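Local structure of alpha-amylase inhibitor 0.19 (Triticum aestivum, 1HSS) at residues G9-V14 with E50-G55; I103-S108 with V114-A119. The protein inhibits alpha-amylases as a secreted homodimer of the cereal trypsin/alpha-amylase inhibitor family and is a wheat allergen. All coordinates share one frame; numbering follows the deposited sequence.

Contact 1. Residues G9-V14 with E50-G55; sequences GQAFQV and EWCRCG
Phe12 meets Gly55 in the first turn of helix 53-67, and Ala11 meets Cys52 just ahead of it. The phenyl ring of Phe12 approaches the backbone of Gly55 with its CE1 and CZ atoms: CZ lies 3.6 Å from Gly55 O and CE1 3.8 Å from Gly55 C, and Gly55 O sits obliquely to the ring. The CB of Phe12 points toward 50-55, and chi1 of 48° sets CG between the backbone N and the carbonyl carbon. With no side chain at Gly55, the ring rests directly on the main chain; Ala56 and Ser59, further along the helix, also touch the ring, and Ile48 adds to this mostly apolar setting. Ala11 CB rests against Cys52 SG at 3.7 Å, a small methyl fitting next to a bulky sulfur. That sulfur belongs to the Cys6-Cys52 disulfide, one of five in this disulfide-rich helical fold of the prolamin clan, and Ala11 packs on Cys6 as well. The bridge ties the N-terminal segment to the residue just before helix 53-67. No hydrogen bond crosses between 9-14 and 50-55; within the loop, Gly9 N donates to Phe12 O at 2.9 Å, bridging the residues on either side of Gln10 and Ala11.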
loop_
_atom_site.group_PDB
_atom_site.type_symbol
_atom_site.label_atom_id
_atom_site.label_comp_id
_atom_site.label_asym_id
_atom_site.label_seq_id
_atom_site.Cartn_x
_atom_site.Cartn_y
_atom_site.Cartn_z
ATOM N N GLY A 9 -0.925 9.035 -22.704
ATOM C CA GLY A 9 -0.922 8.691 -24.112
ATOM C C GLY A 9 0.468 8.472 -24.664
ATOM O O GLY A 9 0.644 7.791 -25.684
ATOM N N GLN A 10 1.473 8.993 -23.971
ATOM C CA GLN A 10 2.842 8.696 -24.367
ATOM C C GLN A 10 3.787 8.199 -23.279
ATOM O O GLN A 10 4.539 7.258 -23.517
ATOM C CB GLN A 10 3.458 9.877 -25.110
ATOM C CG GLN A 10 3.610 11.100 -24.293
ATOM C CD GLN A 10 4.860 11.855 -24.666
ATOM O OE1 GLN A 10 5.274 11.870 -25.825
ATOM N NE2 GLN A 10 5.487 12.474 -23.684
ATOM N N ALA A 11 3.729 8.773 -22.084
ATOM C CA ALA A 11 4.456 8.185 -20.967
ATOM C C ALA A 11 3.837 6.826 -20.602
ATOM O O ALA A 11 4.501 5.952 -20.052
ATOM C CB ALA A 11 4.417 9.103 -19.797
ATOM N N PHE A 12 2.549 6.675 -20.891
ATOM C CA PHE A 12 1.844 5.424 -20.683
ATOM C C PHE A 12 0.646 5.379 -21.614
ATOM O O PHE A 12 0.151 6.415 -22.003
ATOM C CB PHE A 12 1.380 5.282 -19.217
ATOM C CG PHE A 12 0.685 6.496 -18.659
ATOM C CD1 PHE A 12 1.413 7.510 -18.059
ATOM C CD2 PHE A 12 -0.691 6.578 -18.660
ATOM C CE1 PHE A 12 0.790 8.582 -17.465
ATOM C CE2 PHE A 12 -1.336 7.656 -18.062
ATOM C CZ PHE A 12 -0.589 8.659 -17.463
ATOM N N GLN A 13 0.240 4.177 -22.025
ATOM C CA GLN A 13 -0.971 3.970 -22.830
ATOM C C GLN A 13 -2.195 4.441 -22.051
ATOM O O GLN A 13 -2.253 4.301 -20.832
ATOM C CB GLN A 13 -1.138 2.480 -23.195
ATOM C CG GLN A 13 -2.079 1.681 -22.229
ATOM C CD GLN A 13 -1.936 0.138 -22.283
ATOM O OE1 GLN A 13 -1.182 -0.466 -21.498
ATOM N NE2 GLN A 13 -2.791 -0.500 -23.072
ATOM N N VAL A 14 -3.157 5.019 -22.756
ATOM C CA VAL A 14 -4.459 5.358 -22.186
ATOM C C VAL A 14 -5.546 4.634 -23.003
ATOM O O VAL A 14 -5.363 4.383 -24.198
ATOM C CB VAL A 14 -4.682 6.903 -22.192
ATOM C CG1 VAL A 14 -6.153 7.238 -22.185
ATOM C CG2 VAL A 14 -4.030 7.518 -20.979
ATOM N N GLU A 50 9.907 4.580 -13.697
ATOM C CA GLU A 50 9.811 4.929 -12.271
ATOM C C GLU A 50 9.141 6.274 -12.029
ATOM O O GLU A 50 8.515 6.497 -10.988
ATOM C CB GLU A 50 11.203 4.984 -11.662
ATOM C CG GLU A 50 11.694 3.681 -11.128
ATOM C CD GLU A 50 13.037 3.802 -10.409
ATOM O OE1 GLU A 50 13.390 4.924 -9.966
ATOM O OE2 GLU A 50 13.725 2.755 -10.257
ATOM N N TRP A 51 9.373 7.195 -12.962
ATOM C CA TRP A 51 8.870 8.554 -12.867
ATOM C C TRP A 51 7.378 8.668 -13.170
ATOM O O TRP A 51 6.723 9.602 -12.724
ATOM C CB TRP A 51 9.661 9.454 -13.809
ATOM C CG TRP A 51 11.103 9.573 -13.419
ATOM C CD1 TRP A 51 12.118 8.731 -13.769
ATOM C CD2 TRP A 51 11.699 10.616 -12.624
ATOM N NE1 TRP A 51 13.306 9.187 -13.252
ATOM C CE2 TRP A 51 13.077 10.340 -12.542
ATOM C CE3 TRP A 51 11.201 11.764 -11.983
ATOM C CZ2 TRP A 51 13.970 11.168 -11.839
ATOM C CZ3 TRP A 51 12.093 12.587 -11.285
ATOM C CH2 TRP A 51 13.456 12.282 -11.220
ATOM N N CYS A 52 6.840 7.729 -13.941
ATOM C CA CYS A 52 5.482 7.872 -14.449
ATOM C C CYS A 52 4.531 6.815 -13.942
ATOM O O CYS A 52 3.357 6.820 -14.300
ATOM C CB CYS A 52 5.480 7.849 -15.971
ATOM S SG CYS A 52 6.375 9.257 -16.680
ATOM N N ARG A 53 5.032 5.903 -13.116
ATOM C CA ARG A 53 4.210 4.821 -12.582
ATOM C C ARG A 53 3.043 5.326 -11.725
ATOM O O ARG A 53 1.933 4.847 -11.870
ATOM C CB ARG A 53 5.078 3.858 -11.769
ATOM C CG ARG A 53 5.133 2.444 -12.304
ATOM C CD ARG A 53 6.469 2.069 -12.960
ATOM N NE ARG A 53 7.419 1.445 -12.061
ATOM C CZ ARG A 53 8.544 0.831 -12.442
ATOM N NH1 ARG A 53 8.744 0.406 -13.676
ATOM N NH2 ARG A 53 9.443 0.537 -11.531
ATOM N N CYS A 54 3.274 6.343 -10.897
ATOM C CA CYS A 54 2.204 6.962 -10.100
ATOM C C CYS A 54 1.226 7.756 -10.936
ATOM O O CYS A 54 0.054 7.900 -10.572
ATOM C CB CYS A 54 2.787 7.897 -9.059
ATOM S SG CYS A 54 3.682 7.007 -7.767
ATOM N N GLY A 55 1.758 8.365 -11.991
ATOM C CA GLY A 55 0.938 9.031 -12.981
ATOM C C GLY A 55 0.004 8.122 -13.758
ATOM O O GLY A 55 -1.174 8.462 -13.929
#

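Contact 2. Residues I103-S108 with V114-A119; sequences IVVDAS and VCKDVA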
loop_
_atom_site.group_PDB
_atom_site.type_symbol
_atom_site.label_atom_id
_atom_site.label_comp_id
_atom_site.label_asym_id
_atom_site.label_seq_id
_atom_site.Cartn_x
_atom_site.Cartn_y
_atom_site.Cartn_z
ATOM N N ILE A 103 9.097 3.799 -7.379
ATOM C CA ILE A 103 8.666 4.992 -8.079
ATOM C C ILE A 103 9.605 6.116 -7.621
ATOM O O ILE A 103 10.327 5.938 -6.642
ATOM C CB ILE A 103 7.165 5.299 -7.738
ATOM C CG1 ILE A 103 6.949 5.411 -6.227
ATOM C CG2 ILE A 103 6.294 4.143 -8.187
ATOM C CD1 ILE A 103 6.900 6.826 -5.694
ATOM N N VAL A 104 9.732 7.202 -8.380
ATOM C CA VAL A 104 10.421 8.351 -7.814
ATOM C C VAL A 104 9.444 9.439 -7.390
ATOM O O VAL A 104 8.474 9.720 -8.096
ATOM C CB VAL A 104 11.549 8.898 -8.729
ATOM C CG1 VAL A 104 11.799 7.965 -9.878
ATOM C CG2 VAL A 104 11.245 10.292 -9.168
ATOM N N VAL A 105 9.570 9.834 -6.120
ATOM C CA VAL A 105 8.559 10.619 -5.421
ATOM C C VAL A 105 8.420 12.020 -6.002
ATOM O O VAL A 105 7.317 12.538 -6.150
ATOM C CB VAL A 105 8.879 10.727 -3.921
ATOM C CG1 VAL A 105 7.769 11.474 -3.204
ATOM C CG2 VAL A 105 9.033 9.348 -3.321
ATOM N N ASP A 106 9.547 12.619 -6.353
ATOM C CA ASP A 106 9.531 13.855 -7.120
ATOM C C ASP A 106 10.903 14.210 -7.711
ATOM O O ASP A 106 11.808 13.374 -7.772
ATOM C CB ASP A 106 9.003 15.005 -6.250
ATOM C CG ASP A 106 9.787 15.176 -4.953
ATOM O OD1 ASP A 106 10.963 14.762 -4.874
ATOM O OD2 ASP A 106 9.224 15.759 -4.009
ATOM N N ALA A 107 11.074 15.492 -8.014
ATOM C CA ALA A 107 12.227 15.980 -8.758
ATOM C C ALA A 107 13.563 15.699 -8.076
ATOM O O ALA A 107 14.596 15.586 -8.746
ATOM C CB ALA A 107 12.072 17.470 -9.013
ATOM N N SER A 108 13.528 15.547 -6.753
ATOM C CA SER A 108 14.707 15.160 -5.987
ATOM C C SER A 108 15.283 13.826 -6.448
ATOM O O SER A 108 16.495 13.626 -6.419
ATOM C CB SER A 108 14.366 15.062 -4.504
ATOM O OG SER A 108 13.372 14.080 -4.286
ATOM N N VAL A 114 5.284 3.654 -3.174
ATOM C CA VAL A 114 3.956 4.047 -2.766
ATOM C C VAL A 114 3.704 5.441 -3.383
ATOM O O VAL A 114 4.653 6.212 -3.586
ATOM C CB VAL A 114 3.925 4.017 -1.202
ATOM C CG1 VAL A 114 3.577 5.332 -0.625
ATOM C CG2 VAL A 114 3.046 2.897 -0.719
ATOM N N CYS A 115 2.490 5.652 -3.890
ATOM C CA CYS A 115 2.128 6.885 -4.595
ATOM C C CYS A 115 1.246 7.832 -3.782
ATOM O O CYS A 115 0.026 7.790 -3.913
ATOM C CB CYS A 115 1.392 6.545 -5.895
ATOM S SG CYS A 115 2.387 5.604 -7.072
ATOM N N LYS A 116 1.850 8.830 -3.146
ATOM C CA LYS A 116 1.099 9.747 -2.269
ATOM C C LYS A 116 0.103 10.660 -2.989
ATOM O O LYS A 116 -0.944 11.010 -2.438
ATOM C CB LYS A 116 2.049 10.591 -1.413
ATOM C CG LYS A 116 2.869 11.599 -2.181
ATOM C CD LYS A 116 3.821 12.321 -1.243
ATOM C CE LYS A 116 4.813 13.190 -2.004
ATOM N NZ LYS A 116 4.220 14.479 -2.442
ATOM N N ASP A 117 0.393 10.978 -4.246
ATOM C CA ASP A 117 -0.524 11.754 -5.082
ATOM C C ASP A 117 -1.839 11.008 -5.367
ATOM O O ASP A 117 -2.918 11.572 -5.215
ATOM C CB ASP A 117 0.176 12.170 -6.392
ATOM C CG ASP A 117 0.815 10.977 -7.160
ATOM O OD1 ASP A 117 1.514 10.128 -6.549
ATOM O OD2 ASP A 117 0.695 10.951 -8.409
ATOM N N VAL A 118 -1.735 9.696 -5.569
ATOM C CA VAL A 118 -2.898 8.833 -5.764
ATOM C C VAL A 118 -3.692 8.615 -4.467
ATOM O O VAL A 118 -4.914 8.508 -4.499
ATOM C CB VAL A 118 -2.457 7.461 -6.343
ATOM C CG1 VAL A 118 -3.658 6.525 -6.498
ATOM C CG2 VAL A 118 -1.762 7.657 -7.671
ATOM N N ALA A 119 -2.998 8.524 -3.331
ATOM C CA ALA A 119 -3.657 8.410 -2.025
ATOM C C ALA A 119 -4.470 9.664 -1.639
ATOM O O ALA A 119 -5.405 9.606 -0.841
ATOM C CB ALA A 119 -2.624 8.104 -0.949
#
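Ile103, on the short strand 103-104, faces the chain where it returns from the hairpin with strand 111-112 and enters helix 116-119. The apolar contacts join this two-stranded antiparallel unit to the helix start. Ile103 turns CG1 and CD1 to the backbone of Val114, with CD1 3.1 Å from Val114 O, tight for a methyl carbon against a carbonyl oxygen. Its CG2 lies 4.3 Å from Cys115 SG; the two branches of isoleucine thus touch both residues, and Arg53, Cys54 and Thr96 pack round it. Cys115, the N-cap residue, is bonded to Cys54. Val105 CG1 meets Lys116 CE at 3.6 Å, the side chains crossing at about a right angle; chi1 of -176° turns CG1 anti to the backbone N, where it meets the lysine chain. Lysine suits the place because its methylenes pack on valine and the chain bends at chi4, 79°, before the ammonium. The charged and polar interactions lie on the hairpin side. Lys116 NZ is 5.4 Å from Asp106 OD2, leaving at most a long-range attraction, whereas Asp106 OD1 forms a salt bridge with Arg84 of the second subunit. The same oxygen makes an Asx turn, accepting from Ser108 N at 3.3 Å, above the carboxylate plane, and from Ser108 OG at 2.6 Å, nearly in line with the C-O bond.

How the contacts relate
Both contacts hold on to the start of helix 53-67, contact 1 directly and contact 2 through the Cys54-Cys115 disulfide, whose sulfurs are 2.0 Å apart. Contact 1 is partly buried and touches no other subunit; contact 2 is the more buried pair, yet it borders the dimer partner. Their chemistry follows: residues 9-14 and 50-55 meet through an aromatic ring on a peptide carbonyl and a methyl on a sulfur, with no hydrogen bond, whereas 103-108 and 114-119 combine aliphatic packing with an aspartate that forms a salt bridge to Arg84 of the second subunit. Strand 103-104 also joins them, since Glu50 O probably accepts a hydrogen bond from Val104 N and Trp51 packs on the Val104 side chain.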